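Local coordinates for diaminopropionate ammonia-lyase (Escherichia coli, PDB 4D9I), which uses pyridoxal 5'-phosphate to eliminate ammonia from both the L and D isomers of 2,3-diaminopropionate, yielding pyruvate, at residues L31-H36 with Y42-L47; C48-L53 with V342-L347; K61-D66 with E215-M220; G221-H226 with D246-Q251; V227-G232 with G239-L244. All coordinates share one frame; numbering follows the deposited sequence.

Contact 1. Residues L31-H36 with Y42-L47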
# COMPACT_ATOMS: atom_id res chain seq x y z
N LEU B 31 -24.01 27.34 7.35
CA LEU B 31 -25.20 26.90 8.09
C LEU B 31 -25.19 25.38 8.30
O LEU B 31 -25.40 24.90 9.41
CB LEU B 31 -26.48 27.34 7.37
CG LEU B 31 -26.79 28.85 7.35
CD1 LEU B 31 -27.99 29.14 6.47
CD2 LEU B 31 -27.02 29.38 8.76
N ALA B 32 -24.91 24.63 7.23
CA ALA B 32 -24.81 23.18 7.34
C ALA B 32 -23.71 22.79 8.34
O ALA B 32 -23.94 21.97 9.23
CB ALA B 32 -24.56 22.55 5.97
N ARG B 33 -22.54 23.42 8.23
CA ARG B 33 -21.44 23.09 9.14
C ARG B 33 -21.77 23.33 10.62
O ARG B 33 -21.41 22.53 11.48
CB ARG B 33 -20.15 23.81 8.75
CG ARG B 33 -18.97 23.35 9.59
CD ARG B 33 -17.65 23.84 9.04
NE ARG B 33 -16.57 23.38 9.90
CZ ARG B 33 -15.31 23.75 9.78
NH1 ARG B 33 -14.95 24.60 8.82
NH2 ARG B 33 -14.41 23.27 10.62
N GLN B 34 -22.41 24.46 10.90
CA GLN B 34 -22.93 24.78 12.23
C GLN B 34 -23.81 23.65 12.78
O GLN B 34 -23.73 23.32 13.97
CB GLN B 34 -23.76 26.06 12.18
CG GLN B 34 -22.96 27.35 11.99
CD GLN B 34 -23.89 28.56 11.87
OE1 GLN B 34 -24.55 28.95 12.83
NE2 GLN B 34 -23.95 29.15 10.67
N PHE B 35 -24.64 23.08 11.90
CA PHE B 35 -25.48 21.93 12.23
C PHE B 35 -24.62 20.71 12.55
O PHE B 35 -24.78 20.11 13.60
CB PHE B 35 -26.44 21.62 11.07
CG PHE B 35 -27.08 20.26 11.17
CD1 PHE B 35 -28.19 20.06 11.98
CD2 PHE B 35 -26.58 19.19 10.44
CE1 PHE B 35 -28.77 18.82 12.08
CE2 PHE B 35 -27.17 17.93 10.53
CZ PHE B 35 -28.27 17.75 11.35
N HIS B 36 -23.71 20.36 11.63
CA HIS B 36 -22.80 19.22 11.81
C HIS B 36 -21.96 19.26 13.06
O HIS B 36 -21.70 18.22 13.67
CB HIS B 36 -21.90 19.03 10.60
CG HIS B 36 -22.65 18.64 9.35
ND1 HIS B 36 -22.48 19.27 8.18
CD2 HIS B 36 -23.62 17.66 9.14
CE1 HIS B 36 -23.28 18.72 7.26
NE2 HIS B 36 -23.97 17.73 7.85
N TYR B 42 -18.28 14.84 15.84
CA TYR B 42 -17.81 15.78 14.81
C TYR B 42 -16.34 16.11 14.98
O TYR B 42 -15.91 16.48 16.09
CB TYR B 42 -18.59 17.10 14.79
CG TYR B 42 -18.04 18.06 13.74
CD1 TYR B 42 -18.37 17.90 12.39
CD2 TYR B 42 -17.16 19.09 14.08
CE1 TYR B 42 -17.86 18.76 11.42
CE2 TYR B 42 -16.65 19.96 13.13
CZ TYR B 42 -17.01 19.78 11.79
OH TYR B 42 -16.50 20.61 10.82
N ARG B 43 -15.61 15.99 13.87
CA ARG B 43 -14.23 16.40 13.76
C ARG B 43 -13.96 16.66 12.27
O ARG B 43 -14.23 15.80 11.43
CB ARG B 43 -13.29 15.29 14.30
CG ARG B 43 -11.87 15.72 14.62
CD ARG B 43 -10.98 14.49 14.83
N PRO B 44 -13.42 17.84 11.92
CA PRO B 44 -13.06 18.03 10.51
C PRO B 44 -12.14 16.91 10.05
O PRO B 44 -11.23 16.53 10.77
CB PRO B 44 -12.33 19.36 10.51
CG PRO B 44 -12.88 20.08 11.71
CD PRO B 44 -13.09 19.01 12.74
N THR B 45 -12.41 16.35 8.88
CA THR B 45 -11.64 15.22 8.36
C THR B 45 -10.28 15.73 7.86
O THR B 45 -10.16 16.88 7.43
CB THR B 45 -12.38 14.55 7.18
OG1 THR B 45 -12.67 15.54 6.18
CG2 THR B 45 -13.68 13.88 7.63
N PRO B 46 -9.23 14.89 7.90
CA PRO B 46 -7.95 15.46 7.54
C PRO B 46 -7.85 15.88 6.08
O PRO B 46 -8.49 15.28 5.20
CB PRO B 46 -6.93 14.34 7.83
CG PRO B 46 -7.64 13.40 8.78
CD PRO B 46 -9.11 13.53 8.46
N LEU B 47 -7.04 16.90 5.85
CA LEU B 47 -6.63 17.27 4.51
C LEU B 47 -5.15 16.92 4.40
O LEU B 47 -4.30 17.64 4.94
CB LEU B 47 -6.83 18.76 4.28
CG LEU B 47 -6.54 19.24 2.85
CD1 LEU B 47 -7.54 18.58 1.89
CD2 LEU B 47 -6.65 20.75 2.74

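Contact 2. Residues C48-L53 with V342-L347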
# COMPACT_ATOMS: atom_id res chain seq x y z
N CYS B 48 -4.84 15.84 3.71
CA CYS B 48 -3.47 15.30 3.75
C CYS B 48 -2.63 15.90 2.63
O CYS B 48 -3.08 15.99 1.49
CB CYS B 48 -3.50 13.78 3.65
SG CYS B 48 -4.64 12.96 4.79
N ALA B 49 -1.41 16.31 2.95
CA ALA B 49 -0.52 16.87 1.96
C ALA B 49 0.36 15.75 1.38
O ALA B 49 1.22 15.21 2.07
CB ALA B 49 0.33 17.99 2.56
N LEU B 50 0.13 15.40 0.12
CA LEU B 50 0.95 14.36 -0.47
C LEU B 50 2.11 15.06 -1.19
O LEU B 50 2.17 15.07 -2.40
CB LEU B 50 0.12 13.45 -1.39
CG LEU B 50 -1.13 12.80 -0.79
CD1 LEU B 50 -1.81 11.93 -1.84
CD2 LEU B 50 -0.85 11.97 0.47
N ASP B 51 3.00 15.65 -0.40
CA ASP B 51 4.13 16.44 -0.94
C ASP B 51 5.07 15.65 -1.85
O ASP B 51 5.50 16.15 -2.91
CB ASP B 51 4.96 17.06 0.19
CG ASP B 51 4.25 18.21 0.91
OD1 ASP B 51 3.13 18.65 0.52
OD2 ASP B 51 4.83 18.69 1.90
N ASP B 52 5.44 14.45 -1.42
CA ASP B 52 6.41 13.68 -2.19
C ASP B 52 5.80 13.19 -3.50
O ASP B 52 6.47 13.18 -4.55
CB ASP B 52 7.02 12.54 -1.35
CG ASP B 52 7.89 13.07 -0.23
OD1 ASP B 52 8.47 14.15 -0.42
OD2 ASP B 52 7.99 12.45 0.84
N LEU B 53 4.51 12.84 -3.47
CA LEU B 53 3.78 12.47 -4.69
C LEU B 53 3.65 13.69 -5.63
O LEU B 53 3.77 13.56 -6.87
CB LEU B 53 2.40 11.85 -4.37
CG LEU B 53 1.68 11.11 -5.52
CD1 LEU B 53 2.35 9.75 -5.77
CD2 LEU B 53 0.18 10.94 -5.30
N VAL B 342 -10.59 7.77 -7.48
CA VAL B 342 -10.51 7.93 -8.93
C VAL B 342 -9.93 9.28 -9.36
O VAL B 342 -9.26 9.34 -10.39
CB VAL B 342 -11.85 7.63 -9.64
CG1 VAL B 342 -12.88 8.74 -9.42
CG2 VAL B 342 -11.64 7.38 -11.13
N GLY B 343 -10.19 10.34 -8.60
CA GLY B 343 -9.60 11.65 -8.89
C GLY B 343 -8.09 11.54 -8.80
O GLY B 343 -7.36 11.92 -9.74
N LEU B 344 -7.60 11.02 -7.68
CA LEU B 344 -6.16 10.77 -7.52
C LEU B 344 -5.63 9.80 -8.58
O LEU B 344 -4.51 9.97 -9.10
CB LEU B 344 -5.84 10.24 -6.11
CG LEU B 344 -4.38 10.18 -5.64
CD1 LEU B 344 -3.66 8.98 -6.24
CD2 LEU B 344 -3.63 11.48 -5.93
N GLY B 345 -6.43 8.81 -8.92
CA GLY B 345 -6.04 7.89 -9.97
C GLY B 345 -5.74 8.59 -11.27
O GLY B 345 -4.80 8.21 -11.97
N VAL B 346 -6.53 9.62 -11.61
CA VAL B 346 -6.33 10.35 -12.86
C VAL B 346 -4.92 10.96 -12.92
O VAL B 346 -4.23 10.85 -13.93
CB VAL B 346 -7.40 11.44 -13.09
CG1 VAL B 346 -6.99 12.40 -14.21
CG2 VAL B 346 -8.74 10.81 -13.42
N LEU B 347 -4.52 11.60 -11.82
CA LEU B 347 -3.19 12.23 -11.76
C LEU B 347 -2.10 11.19 -11.95
O LEU B 347 -1.09 11.44 -12.63
CB LEU B 347 -2.99 12.96 -10.43
CG LEU B 347 -3.93 14.11 -10.09
CD1 LEU B 347 -3.51 14.76 -8.77
CD2 LEU B 347 -3.90 15.13 -11.20

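Contact 3. Residues K61-D66 with E215-M220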
# COMPACT_ATOMS: atom_id res chain seq x y z
N LYS B 61 1.54 20.99 -5.16
CA LYS B 61 0.89 20.32 -4.04
C LYS B 61 -0.23 19.43 -4.50
O LYS B 61 -0.89 19.69 -5.51
CB LYS B 61 0.36 21.34 -3.02
CG LYS B 61 1.47 21.95 -2.14
CD LYS B 61 1.15 21.75 -0.67
CE LYS B 61 2.39 21.75 0.22
NZ LYS B 61 2.07 21.01 1.48
N ILE B 62 -0.42 18.33 -3.76
CA ILE B 62 -1.57 17.47 -3.95
C ILE B 62 -2.16 17.29 -2.54
O ILE B 62 -1.47 16.80 -1.64
CB ILE B 62 -1.19 16.11 -4.58
CG1 ILE B 62 -0.63 16.30 -6.01
CG2 ILE B 62 -2.38 15.15 -4.61
CD1 ILE B 62 -0.14 14.98 -6.64
N LEU B 63 -3.41 17.74 -2.37
CA LEU B 63 -4.07 17.77 -1.08
C LEU B 63 -5.28 16.87 -1.17
O LEU B 63 -6.13 17.07 -2.06
CB LEU B 63 -4.49 19.19 -0.72
CG LEU B 63 -3.37 20.25 -0.76
CD1 LEU B 63 -3.98 21.63 -0.68
CD2 LEU B 63 -2.36 20.00 0.36
N VAL B 64 -5.37 15.90 -0.28
CA VAL B 64 -6.48 14.93 -0.33
C VAL B 64 -7.35 15.09 0.90
O VAL B 64 -6.91 14.83 2.04
CB VAL B 64 -5.99 13.47 -0.42
CG1 VAL B 64 -7.19 12.50 -0.54
CG2 VAL B 64 -5.04 13.30 -1.61
N LYS B 65 -8.59 15.49 0.66
CA LYS B 65 -9.61 15.49 1.69
C LYS B 65 -10.08 14.06 1.94
O LYS B 65 -10.73 13.44 1.07
CB LYS B 65 -10.77 16.41 1.24
CG LYS B 65 -11.79 16.75 2.32
CD LYS B 65 -11.19 17.45 3.54
CE LYS B 65 -12.30 18.00 4.45
NZ LYS B 65 -11.80 18.33 5.81
N ASP B 66 -9.79 13.56 3.15
CA ASP B 66 -9.98 12.16 3.51
C ASP B 66 -11.29 11.91 4.27
O ASP B 66 -11.36 11.99 5.51
CB ASP B 66 -8.76 11.65 4.31
CG ASP B 66 -8.87 10.18 4.68
OD1 ASP B 66 -9.79 9.50 4.18
OD2 ASP B 66 -8.00 9.70 5.45
N GLU B 215 -10.86 26.21 4.96
CA GLU B 215 -10.28 26.58 6.25
C GLU B 215 -8.92 25.89 6.41
O GLU B 215 -7.97 26.51 6.84
CB GLU B 215 -11.20 26.16 7.40
CG GLU B 215 -10.71 26.60 8.77
CD GLU B 215 -11.53 26.04 9.93
OE1 GLU B 215 -12.43 25.20 9.70
OE2 GLU B 215 -11.28 26.43 11.09
N GLN B 216 -8.85 24.60 6.08
CA GLN B 216 -7.59 23.88 6.22
C GLN B 216 -6.52 24.41 5.26
O GLN B 216 -5.37 24.58 5.67
CB GLN B 216 -7.79 22.38 6.03
CG GLN B 216 -8.46 21.71 7.22
CD GLN B 216 -9.10 20.40 6.83
OE1 GLN B 216 -9.77 20.32 5.81
NE2 GLN B 216 -8.88 19.37 7.63
N MET B 217 -6.89 24.68 4.01
CA MET B 217 -5.96 25.25 3.04
C MET B 217 -5.46 26.63 3.47
O MET B 217 -4.27 26.93 3.36
CB MET B 217 -6.55 25.27 1.62
CG MET B 217 -6.53 23.91 0.93
SD MET B 217 -7.24 23.81 -0.74
CE MET B 217 -8.95 24.28 -0.49
N ARG B 218 -6.36 27.44 4.01
CA ARG B 218 -5.97 28.75 4.55
C ARG B 218 -4.99 28.63 5.72
O ARG B 218 -4.04 29.39 5.79
CB ARG B 218 -7.21 29.57 4.94
CG ARG B 218 -7.93 30.20 3.77
CD ARG B 218 -9.23 30.86 4.22
NE ARG B 218 -9.98 31.43 3.10
CZ ARG B 218 -11.31 31.59 3.08
NH1 ARG B 218 -12.07 31.20 4.10
NH2 ARG B 218 -11.88 32.10 2.01
N GLU B 219 -5.19 27.65 6.60
CA GLU B 219 -4.24 27.41 7.70
C GLU B 219 -2.86 26.99 7.16
O GLU B 219 -1.83 27.33 7.74
CB GLU B 219 -4.77 26.37 8.69
CG GLU B 219 -3.83 26.07 9.86
CD GLU B 219 -4.40 25.08 10.86
OE1 GLU B 219 -4.98 24.05 10.43
OE2 GLU B 219 -4.27 25.33 12.08
N MET B 220 -2.87 26.24 6.05
CA MET B 220 -1.63 25.83 5.37
C MET B 220 -1.01 26.97 4.57
O MET B 220 0.12 26.86 4.14
CB MET B 220 -1.88 24.68 4.40
CG MET B 220 -2.27 23.37 5.05
SD MET B 220 -2.70 22.22 3.74
CE MET B 220 -3.20 20.80 4.72

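Contact 4. Residues G221-H226 with D246-Q251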
# COMPACT_ATOMS: atom_id res chain seq x y z
N GLY B 221 -1.79 28.03 4.33
CA GLY B 221 -1.31 29.17 3.55
C GLY B 221 -1.28 28.93 2.05
O GLY B 221 -0.55 29.60 1.34
N VAL B 222 -2.10 28.00 1.56
CA VAL B 222 -2.12 27.66 0.13
C VAL B 222 -3.45 28.00 -0.53
O VAL B 222 -4.49 28.12 0.13
CB VAL B 222 -1.76 26.17 -0.17
CG1 VAL B 222 -0.41 25.78 0.41
CG2 VAL B 222 -2.87 25.22 0.32
N THR B 223 -3.43 28.12 -1.85
CA THR B 223 -4.64 28.37 -2.61
C THR B 223 -4.74 27.29 -3.70
O THR B 223 -3.80 27.08 -4.45
CB THR B 223 -4.62 29.78 -3.26
OG1 THR B 223 -4.34 30.77 -2.27
CG2 THR B 223 -5.96 30.12 -3.92
N PRO B 224 -5.89 26.62 -3.80
CA PRO B 224 -5.89 25.61 -4.87
C PRO B 224 -5.98 26.24 -6.27
O PRO B 224 -6.73 27.20 -6.48
CB PRO B 224 -7.14 24.79 -4.55
CG PRO B 224 -8.07 25.74 -3.84
CD PRO B 224 -7.22 26.82 -3.21
N THR B 225 -5.22 25.69 -7.21
CA THR B 225 -5.38 26.03 -8.62
C THR B 225 -6.37 25.08 -9.31
O THR B 225 -7.02 25.47 -10.29
CB THR B 225 -4.03 25.94 -9.36
OG1 THR B 225 -3.46 24.65 -9.12
CG2 THR B 225 -3.07 27.02 -8.89
N HIS B 226 -6.45 23.84 -8.81
CA HIS B 226 -7.27 22.78 -9.40
C HIS B 226 -8.11 22.07 -8.38
O HIS B 226 -7.75 22.04 -7.21
CB HIS B 226 -6.38 21.71 -10.06
CG HIS B 226 -5.58 22.22 -11.22
ND1 HIS B 226 -4.57 23.09 -11.07
CD2 HIS B 226 -5.69 21.98 -12.58
CE1 HIS B 226 -4.04 23.39 -12.28
NE2 HIS B 226 -4.73 22.72 -13.21
N ASP B 246 -17.74 29.77 -5.38
CA ASP B 246 -18.16 30.95 -4.62
C ASP B 246 -16.99 31.58 -3.86
O ASP B 246 -16.89 32.80 -3.79
CB ASP B 246 -19.32 30.62 -3.66
CG ASP B 246 -19.96 31.87 -3.07
OD1 ASP B 246 -20.30 32.81 -3.82
OD2 ASP B 246 -20.14 31.91 -1.83
N VAL B 247 -16.14 30.73 -3.28
CA VAL B 247 -14.93 31.16 -2.56
C VAL B 247 -13.86 31.68 -3.51
O VAL B 247 -13.27 32.73 -3.27
CB VAL B 247 -14.34 29.99 -1.73
CG1 VAL B 247 -12.95 30.34 -1.18
CG2 VAL B 247 -15.28 29.60 -0.59
N TYR B 248 -13.61 30.95 -4.61
CA TYR B 248 -12.44 31.19 -5.45
C TYR B 248 -12.64 31.83 -6.82
O TYR B 248 -11.66 32.23 -7.47
CB TYR B 248 -11.66 29.88 -5.62
CG TYR B 248 -11.05 29.34 -4.35
CD1 TYR B 248 -10.04 30.04 -3.69
CD2 TYR B 248 -11.48 28.12 -3.82
CE1 TYR B 248 -9.47 29.54 -2.54
CE2 TYR B 248 -10.91 27.60 -2.66
CZ TYR B 248 -9.91 28.32 -2.03
OH TYR B 248 -9.35 27.81 -0.89
N SER B 249 -13.90 31.94 -7.25
CA SER B 249 -14.26 32.36 -8.61
C SER B 249 -14.09 31.19 -9.57
O SER B 249 -13.10 30.46 -9.51
CB SER B 249 -13.46 33.58 -9.10
OG SER B 249 -12.24 33.16 -9.71
N PRO B 250 -15.06 31.01 -10.47
CA PRO B 250 -14.99 29.89 -11.42
C PRO B 250 -13.87 30.06 -12.47
O PRO B 250 -13.38 29.06 -13.01
CB PRO B 250 -16.38 29.86 -12.05
CG PRO B 250 -16.91 31.26 -11.87
CD PRO B 250 -16.34 31.74 -10.58
N GLN B 251 -13.48 31.30 -12.76
CA GLN B 251 -12.37 31.59 -13.66
C GLN B 251 -11.03 31.16 -13.07
O GLN B 251 -10.18 30.66 -13.79
CB GLN B 251 -12.32 33.08 -14.08
CG GLN B 251 -13.53 33.58 -14.87
CD GLN B 251 -14.76 33.85 -14.01
OE1 GLN B 251 -14.73 33.70 -12.78
NE2 GLN B 251 -15.85 34.21 -14.65
O HOH W 1 -7.13 28.89 0.02

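Contact 5. Residues V227-G232 with G239-L244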
# COMPACT_ATOMS: atom_id res chain seq x y z
N VAL B 227 -9.23 21.49 -8.84
CA VAL B 227 -9.96 20.50 -8.06
C VAL B 227 -10.46 19.38 -8.98
O VAL B 227 -10.98 19.64 -10.08
CB VAL B 227 -11.09 21.12 -7.19
CG1 VAL B 227 -12.16 21.79 -8.04
CG2 VAL B 227 -11.71 20.07 -6.26
N LEU B 228 -10.23 18.14 -8.55
CA LEU B 228 -10.77 16.98 -9.23
C LEU B 228 -11.95 16.48 -8.42
O LEU B 228 -11.84 16.23 -7.21
CB LEU B 228 -9.71 15.89 -9.44
CG LEU B 228 -8.89 16.11 -10.73
CD1 LEU B 228 -7.87 17.23 -10.54
CD2 LEU B 228 -8.18 14.84 -11.20
N LEU B 229 -13.08 16.33 -9.09
CA LEU B 229 -14.30 15.91 -8.43
C LEU B 229 -14.90 14.72 -9.18
O LEU B 229 -15.35 14.86 -10.32
CB LEU B 229 -15.29 17.10 -8.36
CG LEU B 229 -14.88 18.32 -7.51
CD1 LEU B 229 -15.84 19.50 -7.73
CD2 LEU B 229 -14.84 17.94 -6.03
N GLN B 230 -14.92 13.57 -8.53
CA GLN B 230 -15.57 12.39 -9.11
C GLN B 230 -17.08 12.58 -9.08
O GLN B 230 -17.61 13.16 -8.14
CB GLN B 230 -15.16 11.09 -8.39
CG GLN B 230 -15.44 11.01 -6.89
CD GLN B 230 -14.28 11.56 -6.06
OE1 GLN B 230 -14.06 12.76 -6.03
NE2 GLN B 230 -13.54 10.68 -5.41
N ALA B 231 -17.78 12.09 -10.10
CA ALA B 231 -19.21 12.37 -10.21
C ALA B 231 -20.02 11.18 -10.63
O ALA B 231 -19.79 10.60 -11.70
CB ALA B 231 -19.45 13.52 -11.17
N GLY B 232 -20.98 10.81 -9.78
CA GLY B 232 -21.98 9.82 -10.13
C GLY B 232 -23.06 10.57 -10.86
O GLY B 232 -22.95 10.78 -12.07
N GLY B 239 -22.54 20.39 -5.40
CA GLY B 239 -22.53 21.03 -4.08
C GLY B 239 -21.16 21.61 -3.74
O GLY B 239 -21.05 22.76 -3.29
N VAL B 240 -20.13 20.80 -3.95
CA VAL B 240 -18.77 21.18 -3.61
C VAL B 240 -18.19 22.25 -4.57
O VAL B 240 -17.59 23.21 -4.11
CB VAL B 240 -17.89 19.92 -3.51
CG1 VAL B 240 -16.40 20.25 -3.43
CG2 VAL B 240 -18.33 19.10 -2.29
N LEU B 241 -18.37 22.07 -5.88
CA LEU B 241 -17.87 23.06 -6.85
C LEU B 241 -18.63 24.37 -6.66
O LEU B 241 -18.06 25.46 -6.80
CB LEU B 241 -17.93 22.55 -8.30
CG LEU B 241 -17.36 23.50 -9.37
CD1 LEU B 241 -15.84 23.70 -9.26
CD2 LEU B 241 -17.74 23.10 -10.79
N GLY B 242 -19.90 24.27 -6.28
CA GLY B 242 -20.70 25.47 -6.03
C GLY B 242 -20.08 26.30 -4.91
O GLY B 242 -19.90 27.51 -5.07
N TYR B 243 -19.72 25.63 -3.81
CA TYR B 243 -19.08 26.30 -2.67
C TYR B 243 -17.72 26.87 -3.07
O TYR B 243 -17.45 28.04 -2.81
CB TYR B 243 -18.91 25.36 -1.48
CG TYR B 243 -18.12 25.99 -0.32
CD1 TYR B 243 -16.73 25.90 -0.26
CD2 TYR B 243 -18.77 26.71 0.68
CE1 TYR B 243 -16.01 26.49 0.78
CE2 TYR B 243 -18.06 27.28 1.72
CZ TYR B 243 -16.69 27.17 1.77
OH TYR B 243 -16.02 27.76 2.83
N LEU B 244 -16.87 26.04 -3.68
CA LEU B 244 -15.49 26.42 -4.00
C LEU B 244 -15.43 27.62 -4.95
O LEU B 244 -14.61 28.53 -4.78
CB LEU B 244 -14.75 25.24 -4.62
CG LEU B 244 -14.39 24.07 -3.70
CD1 LEU B 244 -13.72 22.94 -4.47
CD2 LEU B 244 -13.50 24.53 -2.55

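Contact 1. Residues L31-H36 with Y42-L47
The phenol oxygen of Tyr42 is gripped twice: Arg33 gives it a hydrogen bond from NE, with NE to OH 2.9 Å, and a carboxylate oxygen of Glu212 bonds it as well. The arginine bond is bent, 131° at the hydrogen, and OH sits 33° out of the guanidinium plane, off the direct line of the N-H. Arg33 gets there by stretching out: CG is anti to the backbone N (chi1 -174°) and the chain runs extended to NE, lying crosswise to the tyrosine side chain. Farther along, NH2 of Arg33 lies 3.7 Å from CG of Pro44, while NH1 turns to salt bridges with Asp211 and Glu215. At the root of the tyrosine, CB is 3.5 Å from the carbonyl O of His36, and the His36 CB packs 4.1 Å from CD1 of the ring. A phenylalanine at Tyr42 would probably leave Arg33 NE and Glu212 without the hydroxyl they share. The imidazole of His36 is used elsewhere, bonding the Leu79 carbonyl and the Thr208 hydroxyl. The contact thus ties the C-terminal end of helix 26-36 to the loop that leads into edge strand 47-49, with helix 208-220 supplying the acidic partners and helix 81-93 packing against Ala32 and Phe35.

Contact 2. Residues C48-L53 with V342-L347
Leu53 and Leu344 each hold CG anti to the backbone N, with chi1 of -166° and -168°, and these torsions point the two side chains at one another between helices 51-57 and 338-352. They meet tip to tip, CD2 of Leu53 lying 3.9 Å from CD2 of Leu344. That same Leu344 methyl is also approached by Leu50, whose CD1 stands 4.5 Å from Leu344 CD2, a looser touch. Leu50 occupies the N-cap position of helix 51-57 and is the centre of an inverse gamma turn, the bend by which the chain leaves strand 47-49 and enters the helix. One methyl of helix 338-352 is therefore met by a residue of the turn and by one from the first part of the helix that follows. Val323 and Leu324 of helix 315-325 pack against the same leucines, and Trp390 of the second subunit reaches Leu53, so this apolar cluster extends to the dimer interface. Between the two segments the contact consists of leucine methyls alone, with no hydrogen bond or salt bridge; it depends on shape and on the burial of hydrocarbon, and has little directional preference of its own.

Contact 3. Residues K61-D66 with E215-M220
Strand 61-66 and the 215-220 segment of helix 208-220 run roughly antiparallel, with 142° between their axes and a closest approach of 11.2 Å. This is a helix laid on one face of the mixed sheet in the fold type II PLP-dependent enzyme, and the strand lies between 370-375 and the edge strand 47-49. Leu63 faces the helix and divides its two methyls between two methionines one helical turn apart. Its CD1 is 3.8 Å from CG of Met217 and nearly as close to the sulfur, the two side chains crossing obliquely. The other methyl, CD2, is 4.1 Å from SD of Met220, where the side chains run alongside one another in opposite senses. Met217 bends at its last torsion, which turns its terminal methyl aside, whereas Met220 stays extended beyond CG. Pro224 and Leu372 also pack on Met217.

The polar part of the contact lies farther along the strand, at Lys65. Its side chain, bent at chi2, runs perpendicular to that of Gln216 and carries a buried ammonium group with several partners: Thr45 O takes a hydrogen bond from it, Glu212 a salt bridge, and Gln216 a further hydrogen bond. The amide nitrogen of Gln216 bonds the same Thr45 carbonyl, so lysine and glutamine both hold the loop before strand 47-49. Between them, Lys65 NZ lies 2.8 Å from Gln216 OE1, at 116° to the C=O and tilted 24° from the plane of that carbonyl.

Contact 4. Residues G221-H226 with D246-Q251
Apolar contact comes first: the Pro224 ring lies over one face of the Tyr248 phenol in a CH-pi interaction, its CG 4.0 Å from the ring centroid and 29° off the normal. Its CD is closer still to the oxygen-bearing end, 3.3 Å from Tyr248 CZ. CG of Tyr248 lies anti to the carbonyl carbon (chi1 -66°), which carries the ring from the helix end over to Pro224. Val247, just before it, covers the opposite face, CG1 standing 3.5 Å above the ring plane. Thr223 passes its methyl beside the ring, CG2 being 3.8 Å from CE1 of the tyrosine.

Tyr248 is the last residue of helix 235-248 before Ser249 turns away with positive phi. The facing segment starts where Gly221 closes a Schellman motif after helix 208-220 and runs into strand 226-230, so the contact joins that connection to the C-terminal end of the following helix in a beta-alpha-beta unit.

The polar link goes through a water in the plane of the phenol ring, at its edge. This water donates a hydrogen bond to the backbone O of Val222 at 2.8 Å and is 2.6 Å from Tyr248 OH. An alanine at Tyr248 is likely to strip Pro224 of its aromatic cover, open a gap beside it and cost the water its phenol partner. On the helix 208-220 side, Val214 and Met217 also pack against Tyr248.

Contact 5. Residues V227-G232 with G239-L244
Leu229 makes the two closest touches of this contact, one with each methyl: CD1 lies 3.7 Å from CB of Leu241, and CD2 is 3.8 Å from CG1 of Val240. In both pairs the side chains cross at a slant, so the leucine fork straddles two consecutive residues of the helix. Two residues back along the strand, Val227 meets Leu244 tip to tip, its CG2 3.9 Å from CD1 of Leu244. A wider touch, 4.3 Å from CG1 of Val227 to CD1 of Leu241, joins the two clusters. In Val227, CG2 is anti to the backbone N and CG1 lies between N and the carbonyl carbon (chi1 63°), a rotation that turns both methyls to the helix.

Val227 and Leu229 share this face of the strand; Leu228 and Gln230 go to the other, where Gln230 NE2 bonds the carbonyls of Ser339 and Ile374. The N of Gly232 donates to phosphate oxygen OP1 of the pyridoxal-modified lysine at position 77, in a glycine-rich turn consistent with the phosphate-binding loop of fold type II enzymes.

The 227-230 and 239-244 segments run nearly antiparallel, 158° between their axes, in the first two elements of a beta-alpha-beta unit completed by strand 254-260. Strands 254-260 and 370-375 flank 226-230 in the sheet, and helix 208-220 packs on helix 235-248, with Ala210 against Val240 and Val214 against Leu244.

Overall arrangement
Contacts 2, 3 and 5 all reach the same mixed sheet, contacts 2 and 5 meeting where Leu228 CD2 lies 3.4 Å from Gly343 O. Contacts 2 and 3 have centres 12 Å apart and are joined by a salt bridge, Asp51 OD1 to Lys61 NZ at 2.7 Å. Contact 1 touches contact 3 where Leu47 O lies 3.4 Å from Met220 CE. Contact 4 continues directly from the helix of contact 3, with Met217 O 3.0 Å from Val222 N, and shares helix 235-248 with contact 5. Although none is built around the annotated catalytic residues, contact 5 has a direct tie to the cofactor, because Gly232, just past its strand, bonds the phosphate.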